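Local coordinates for protein cyclic nucleotide-binding domain (Methylobacillus flagellatus KT, PDB 3GYD) that binds cyclic AMP through a cyclic nucleotide-binding domain, its wider cellular role being uncertain, at residues 83-89 and 109-115. Residues are numbered along the deposited sequence; the frame is centred on the assembly and turned at random.
Sequences LLLILTG and GAGAIIG. With CMP (adenosine-3',5'-cyclic-monophosphate), chain D.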
ATOM      1  N   LEU B  83      13.754  -2.087  -1.664  1.00 17.60           N
ATOM      2  CA  LEU B  83      13.349  -0.939  -0.918  1.00 20.19           C
ATOM      3  C   LEU B  83      14.466  -0.590   0.089  1.00 19.02           C
ATOM      4  O   LEU B  83      15.395  -1.399   0.330  1.00 18.85           O
ATOM      5  CB  LEU B  83      12.003  -1.173  -0.242  1.00 19.90           C
ATOM      6  CG  LEU B  83      11.878  -2.147   0.951  1.00 20.53           C
ATOM      7  CD1 LEU B  83      12.535  -1.627   2.283  1.00 19.90           C
ATOM      8  CD2 LEU B  83      10.379  -2.531   1.169  1.00 21.35           C
ATOM      9  N   LEU B  84      14.410   0.635   0.593  1.00 18.21           N
ATOM     10  CA  LEU B  84      15.418   1.212   1.461  1.00 17.67           C
ATOM     11  C   LEU B  84      14.765   1.748   2.748  1.00 18.62           C
ATOM     12  O   LEU B  84      13.739   2.438   2.695  1.00 17.65           O
ATOM     13  CB  LEU B  84      16.177   2.365   0.764  1.00 17.09           C
ATOM     14  CG  LEU B  84      16.613   2.234  -0.700  1.00 18.68           C
ATOM     15  CD1 LEU B  84      17.373   3.492  -1.024  1.00 19.76           C
ATOM     16  CD2 LEU B  84      17.460   1.024  -0.882  1.00 20.62           C
ATOM     17  N   LEU B  85      15.347   1.342   3.875  1.00 19.01           N
ATOM     18  CA  LEU B  85      15.040   1.866   5.201  1.00 20.51           C
ATOM     19  C   LEU B  85      16.057   2.961   5.470  1.00 20.94           C
ATOM     20  O   LEU B  85      17.246   2.692   5.608  1.00 20.32           O
ATOM     21  CB  LEU B  85      15.176   0.770   6.286  1.00 22.41           C
ATOM     22  CG  LEU B  85      13.942  -0.062   6.649  1.00 25.48           C
ATOM     23  CD1 LEU B  85      13.211  -0.439   5.444  1.00 25.11           C
ATOM     24  CD2 LEU B  85      14.384  -1.262   7.519  1.00 22.86           C
ATOM     25  N   ILE B  86      15.578   4.185   5.595  1.00 18.77           N
ATOM     26  CA  ILE B  86      16.452   5.334   5.805  1.00 18.87           C
ATOM     27  C   ILE B  86      16.782   5.437   7.292  1.00 19.92           C
ATOM     28  O   ILE B  86      15.891   5.630   8.110  1.00 21.15           O
ATOM     29  CB  ILE B  86      15.799   6.659   5.360  1.00 18.95           C
ATOM     30  CG1 ILE B  86      15.351   6.571   3.893  1.00 19.98           C
ATOM     31  CG2 ILE B  86      16.797   7.830   5.570  1.00 17.23           C
ATOM     32  CD1 ILE B  86      16.488   6.111   2.875  1.00 20.51           C
ATOM     33  N   LEU B  87      18.061   5.297   7.627  1.00 19.30           N
ATOM     34  CA  LEU B  87      18.507   5.175   9.030  1.00 19.85           C
ATOM     35  C   LEU B  87      18.892   6.540   9.559  1.00 21.06           C
ATOM     36  O   LEU B  87      18.629   6.853  10.727  1.00 21.76           O
ATOM     37  CB  LEU B  87      19.669   4.170   9.157  1.00 19.29           C
ATOM     38  CG  LEU B  87      19.312   2.790   8.565  1.00 20.35           C
ATOM     39  CD1 LEU B  87      20.534   1.924   8.275  1.00 21.48           C
ATOM     40  CD2 LEU B  87      18.306   2.035   9.433  1.00 21.42           C
ATOM     41  N   THR B  88      19.541   7.316   8.693  1.00 20.95           N
ATOM     42  CA  THR B  88      20.015   8.656   8.949  1.00 22.00           C
ATOM     43  C   THR B  88      19.897   9.472   7.648  1.00 21.95           C
ATOM     44  O   THR B  88      19.895   8.907   6.574  1.00 22.59           O
ATOM     45  CB  THR B  88      21.533   8.721   9.405  1.00 23.63           C
ATOM     46  OG1 THR B  88      22.410   8.511   8.278  1.00 25.31           O
ATOM     47  CG2 THR B  88      21.862   7.717  10.460  1.00 22.65           C
ATOM     48  N   GLY B  89      19.856  10.798   7.753  1.00 19.78           N
ATOM     49  CA  GLY B  89      19.918  11.641   6.586  1.00 20.05           C
ATOM     50  C   GLY B  89      18.590  12.219   6.141  1.00 22.23           C
ATOM     51  O   GLY B  89      17.636  12.333   6.931  1.00 21.30           O
ATOM     52  N   GLY B 109      13.042  11.831   5.864  1.00 21.03           N
ATOM     53  CA  GLY B 109      14.250  11.727   6.666  1.00 21.27           C
ATOM     54  C   GLY B 109      14.386  10.404   7.421  1.00 21.58           C
ATOM     55  O   GLY B 109      13.834   9.350   7.011  1.00 21.08           O
ATOM     56  N   ALA B 110      15.151  10.453   8.516  1.00 19.99           N
ATOM     57  CA  ALA B 110      15.450   9.242   9.270  1.00 19.16           C
ATOM     58  C   ALA B 110      14.138   8.592   9.651  1.00 20.25           C
ATOM     59  O   ALA B 110      13.184   9.278  10.038  1.00 20.18           O
ATOM     60  CB  ALA B 110      16.295   9.541  10.531  1.00 19.74           C
ATOM     61  N   GLY B 111      14.065   7.290   9.466  1.00 19.86           N
ATOM     62  CA  GLY B 111      12.847   6.520   9.767  1.00 19.97           C
ATOM     63  C   GLY B 111      11.998   6.201   8.542  1.00 20.11           C
ATOM     64  O   GLY B 111      11.104   5.368   8.607  1.00 21.55           O
ATOM     65  N   ALA B 112      12.251   6.885   7.426  1.00 19.84           N
ATOM     66  CA  ALA B 112      11.431   6.741   6.239  1.00 18.88           C
ATOM     67  C   ALA B 112      11.680   5.385   5.575  1.00 19.56           C
ATOM     68  O   ALA B 112      12.742   4.756   5.746  1.00 19.57           O
ATOM     69  CB  ALA B 112      11.693   7.880   5.234  1.00 18.88           C
ATOM     70  N   ILE B 113      10.687   4.920   4.839  1.00 18.48           N
ATOM     71  CA  ILE B 113      10.895   3.780   3.946  1.00 18.20           C
ATOM     72  C   ILE B 113      10.681   4.259   2.525  1.00 17.81           C
ATOM     73  O   ILE B 113       9.677   4.903   2.252  1.00 19.26           O
ATOM     74  CB  ILE B 113       9.926   2.613   4.279  1.00 19.13           C
ATOM     75  CG1 ILE B 113      10.172   2.088   5.694  1.00 19.44           C
ATOM     76  CG2 ILE B 113      10.077   1.495   3.277  1.00 18.97           C
ATOM     77  CD1 ILE B 113       8.965   1.310   6.222  1.00 19.61           C
ATOM     78  N   ILE B 114      11.601   3.973   1.605  1.00 17.49           N
ATOM     79  CA  ILE B 114      11.436   4.394   0.177  1.00 18.49           C
ATOM     80  C   ILE B 114      11.748   3.229  -0.740  1.00 17.83           C
ATOM     81  O   ILE B 114      12.400   2.313  -0.320  1.00 18.34           O
ATOM     82  CB  ILE B 114      12.280   5.654  -0.233  1.00 18.08           C
ATOM     83  CG1 ILE B 114      13.790   5.433  -0.042  1.00 19.83           C
ATOM     84  CG2 ILE B 114      11.779   6.914   0.530  1.00 20.24           C
ATOM     85  CD1 ILE B 114      14.682   6.523  -0.708  1.00 18.11           C
ATOM     86  N   GLY B 115      11.253   3.270  -1.975  1.00 16.86           N
ATOM     87  CA  GLY B 115      11.456   2.207  -2.940  1.00 16.89           C
ATOM     88  C   GLY B 115      10.544   0.998  -2.776  1.00 16.44           C
ATOM     89  O   GLY B 115      10.702  -0.008  -3.492  1.00 17.42           O
TER
HETATM   90  P   CMP D 300       9.344   3.443  -5.927  1.00 17.42           P
HETATM   91  O1P CMP D 300       9.854   2.043  -5.989  1.00 16.64           O
HETATM   92  O2P CMP D 300       8.323   3.868  -6.984  1.00 18.04           O
HETATM   93  O5' CMP D 300      10.633   4.442  -6.192  1.00 18.33           O
HETATM   94  C5' CMP D 300      10.512   5.843  -5.947  1.00 17.14           C
HETATM   95  C4' CMP D 300       9.967   6.011  -4.536  1.00 16.38           C
HETATM   96  O4' CMP D 300       9.567   7.310  -4.192  1.00 17.47           O
HETATM   97  C3' CMP D 300       8.656   5.262  -4.277  1.00 17.23           C
HETATM   98  O3' CMP D 300       8.925   3.880  -4.441  1.00 17.95           O
HETATM   99  C2' CMP D 300       8.322   5.758  -2.883  1.00 17.63           C
HETATM  100  O2' CMP D 300       9.065   5.031  -1.887  1.00 17.03           O
HETATM  101  C1' CMP D 300       8.851   7.204  -2.955  1.00 19.75           C
HETATM  102  N9  CMP D 300       7.703   8.104  -3.006  1.00 20.06           N
HETATM  103  C8  CMP D 300       6.904   8.258  -4.067  1.00 20.70           C
HETATM  104  N7  CMP D 300       5.913   9.119  -3.783  1.00 21.66           N
HETATM  105  C5  CMP D 300       6.088   9.540  -2.525  1.00 21.24           C
HETATM  106  C6  CMP D 300       5.421  10.437  -1.585  1.00 22.39           C
HETATM  107  N6  CMP D 300       4.319  11.134  -1.959  1.00 22.42           N
HETATM  108  N1  CMP D 300       5.940  10.557  -0.362  1.00 21.51           N
HETATM  109  C2  CMP D 300       7.049   9.889   0.065  1.00 21.40           C
HETATM  110  N3  CMP D 300       7.701   9.043  -0.745  1.00 20.40           N
HETATM  111  C4  CMP D 300       7.288   8.856  -2.007  1.00 20.47           C
HETATM  112  O   HOH W   1      16.368  13.066   9.358  1.00 53.01           O
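Ile114 and Leu84 face each other as a hydrogen-bonded antiparallel pair, where strand 82-88 meets the short edge strand 113-114 of the cyclic nucleotide-binding β-roll. Leu84 N donates to Ile114 O (2.8 Å) and Ile114 N to Leu84 O, both nearly straight. On their face of the sheet, Ile114 sets CG1 between its backbone N and carbonyl carbon (chi1 60°), bringing that branch against Leu84 CB; Ile86 CD1 lies 4.0 Å from Ile114 CG1. On the other face, Leu85 and Ile113, a non-hydrogen-bonded pair, lie side by side, CD1 against CG1, and helix 153-178 packs over Ile113. Ile86 still fills the inside of the type II turn from Gly109 to Ala112: its CG2 is 3.6 Å from Gly109 O, its N binds Ala112 O (2.9 Å) and its O receives Gly111 N. The solvent side lies beyond, where exposed Ala110 sets its CB against Leu87 O and a water donates to Gly89 O and accepts from Ala110 N. At the buried end Gly115 N, at the N-cap position before helix 116-121, donates to the ribose O2' of cyclic AMP (2.8 Å) in a more bent bond (143°). A main-chain N-H thus meets the ribose where strand pairing ends, consistent with the pairing fixing its position.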